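Local coordinates for FERM, ARHGEF and pleckstrin domain-containing protein 2 (Mus musculus, PDB 6D2K), which acts as a guanine nucleotide exchange factor that activates RAC1 and takes part in semaphorin responses, actin remodelling and integrin regulation, seen here as its FERM domain, at residues L33-Q36 with V37-L41. Sequence-based numbering, arbitrary orientation.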
loop_
_atom_site.group_PDB
_atom_site.type_symbol
_atom_site.label_atom_id
_atom_site.label_comp_id
_atom_site.label_asym_id
_atom_site.label_seq_id
_atom_site.Cartn_x
_atom_site.Cartn_y
_atom_site.Cartn_z
ATOM N N LEU A 33 -8.375 -16.735 -6.640
ATOM C CA LEU A 33 -9.158 -15.588 -6.208
ATOM C C LEU A 33 -8.612 -14.312 -6.836
ATOM O O LEU A 33 -9.377 -13.469 -7.295
ATOM C CB LEU A 33 -9.146 -15.463 -4.681
ATOM C CG LEU A 33 -9.836 -14.211 -4.125
ATOM C CD1 LEU A 33 -11.302 -14.103 -4.566
ATOM C CD2 LEU A 33 -9.718 -14.171 -2.596
ATOM N N LEU A 34 -7.289 -14.180 -6.834
ATOM C CA LEU A 34 -6.636 -13.014 -7.422
ATOM C C LEU A 34 -7.097 -12.840 -8.872
ATOM O O LEU A 34 -7.543 -11.766 -9.264
ATOM C CB LEU A 34 -5.114 -13.150 -7.336
ATOM C CG LEU A 34 -4.481 -13.138 -5.936
ATOM C CD1 LEU A 34 -3.055 -13.645 -5.955
ATOM C CD2 LEU A 34 -4.541 -11.743 -5.312
ATOM N N THR A 35 -7.026 -13.915 -9.649
ATOM C CA THR A 35 -7.455 -13.875 -11.050
ATOM C C THR A 35 -8.948 -13.568 -11.248
ATOM O O THR A 35 -9.314 -12.849 -12.181
ATOM C CB THR A 35 -7.058 -15.171 -11.789
ATOM O OG1 THR A 35 -5.626 -15.262 -11.857
ATOM C CG2 THR A 35 -7.628 -15.178 -13.200
ATOM N N GLN A 36 -9.816 -14.095 -10.386
ATOM C CA GLN A 36 -11.227 -13.736 -10.468
ATOM C C GLN A 36 -11.395 -12.236 -10.236
ATOM O O GLN A 36 -12.208 -11.586 -10.892
ATOM C CB GLN A 36 -12.088 -14.545 -9.483
ATOM C CG GLN A 36 -12.206 -16.026 -9.840
ATOM C CD GLN A 36 -13.279 -16.760 -9.037
ATOM O OE1 GLN A 36 -14.056 -16.147 -8.303
ATOM N NE2 GLN A 36 -13.324 -18.080 -9.181
ATOM N N VAL A 37 -10.609 -11.682 -9.316
ATOM C CA VAL A 37 -10.705 -10.258 -9.036
ATOM C C VAL A 37 -10.189 -9.438 -10.208
ATOM O O VAL A 37 -10.815 -8.452 -10.587
ATOM C CB VAL A 37 -9.958 -9.855 -7.756
ATOM C CG1 VAL A 37 -9.985 -8.339 -7.605
ATOM C CG2 VAL A 37 -10.595 -10.529 -6.548
ATOM N N TRP A 38 -9.058 -9.847 -10.776
ATOM C CA TRP A 38 -8.490 -9.126 -11.917
ATOM C C TRP A 38 -9.461 -9.141 -13.100
ATOM O O TRP A 38 -9.521 -8.192 -13.876
ATOM C CB TRP A 38 -7.151 -9.720 -12.361
ATOM C CG TRP A 38 -6.065 -9.845 -11.296
ATOM C CD1 TRP A 38 -4.984 -10.667 -11.340
ATOM C CD2 TRP A 38 -5.980 -9.139 -10.046
ATOM N NE1 TRP A 38 -4.225 -10.519 -10.208
ATOM C CE2 TRP A 38 -4.815 -9.589 -9.397
ATOM C CE3 TRP A 38 -6.773 -8.173 -9.418
ATOM C CZ2 TRP A 38 -4.420 -9.105 -8.141
ATOM C CZ3 TRP A 38 -6.378 -7.694 -8.165
ATOM C CH2 TRP A 38 -5.212 -8.160 -7.551
ATOM N N LYS A 39 -10.216 -10.228 -13.233
ATOM C CA LYS A 39 -11.207 -10.353 -14.300
ATOM C C LYS A 39 -12.414 -9.469 -14.050
ATOM O O LYS A 39 -12.891 -8.782 -14.953
ATOM C CB LYS A 39 -11.675 -11.799 -14.433
ATOM C CG LYS A 39 -10.729 -12.707 -15.181
ATOM C CD LYS A 39 -11.501 -13.836 -15.873
ATOM C CE LYS A 39 -12.913 -14.007 -15.305
ATOM N NZ LYS A 39 -13.894 -13.014 -15.853
ATOM N N HIS A 40 -12.928 -9.508 -12.827
ATOM C CA HIS A 40 -14.040 -8.656 -12.458
ATOM C C HIS A 40 -13.703 -7.200 -12.770
ATOM O O HIS A 40 -14.567 -6.443 -13.202
ATOM C CB HIS A 40 -14.390 -8.819 -10.978
ATOM C CG HIS A 40 -15.356 -7.795 -10.480
ATOM N ND1 HIS A 40 -16.711 -7.876 -10.715
ATOM C CD2 HIS A 40 -15.163 -6.651 -9.781
ATOM C CE1 HIS A 40 -17.313 -6.833 -10.174
ATOM N NE2 HIS A 40 -16.399 -6.077 -9.597
ATOM N N LEU A 41 -12.440 -6.826 -12.566
ATOM C CA LEU A 41 -12.014 -5.436 -12.736
ATOM C C LEU A 41 -11.494 -5.127 -14.130
ATOM O O LEU A 41 -11.348 -3.958 -14.494
ATOM C CB LEU A 41 -10.924 -5.069 -11.718
ATOM C CG LEU A 41 -11.364 -5.101 -10.252
ATOM C CD1 LEU A 41 -10.184 -4.797 -9.317
ATOM C CD2 LEU A 41 -12.527 -4.153 -10.001
#
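Trp-38 and Leu-34, one helical turn apart, meet through both backbone and side chain. The amide N of Trp-38 donates to Leu-34 O at 2.9 Å. Leu-34 O also lies 3.1 Å above the plane of the Trp-38 ring, offset toward its rim. Of the ring atoms, CG and CD2 of Trp-38 come nearest to Leu-34 O, each at 3.2 Å. The indole reaches this place because its CG sits beside the backbone N, anti to the carbonyl carbon (chi1 -55°), which folds the ring back along the helix. Leu-34 runs alongside it in the same direction, its CD2 3.9 Å from CZ2 of Trp-38. Cutting Trp-38 back to an alanine here is likely to uncover the flank of Leu-34, take the ring face away from Leu-34 O and open a gap toward Phe-49 and Leu-83, which the indole also touches.

The other three carbonyls of 33-36 are satisfied in the same i to i+4 pattern. Val-37 N donates to Leu-33 O, and His-40 N reaches Gln-36 O at 2.9 Å in the straightest of the four bonds (166°). Lys-39 N donates to Thr-35 O at 3.0 Å in the most bent one (148°). Thr-35 OG1 has its own hydrogen-bond partner one turn earlier, NE2 of Gln-31.

On the inner side, the side chains of Leu-33 and Val-37 cross obliquely, CD1 of Leu-33 coming to 4.1 Å from CG2 of Val-37, and both residues pack on Phe-22 of strand 19-24 and Leu-51 of strand 49-54. Buried leucine and valine on one side, with exposed Lys-39 and His-40 farther round, make helix 30-41 amphipathic. It lies against the mixed five-stranded sheet, the arrangement characteristic of the ubiquitin-like beta-grasp fold of the FERM N-terminal domain.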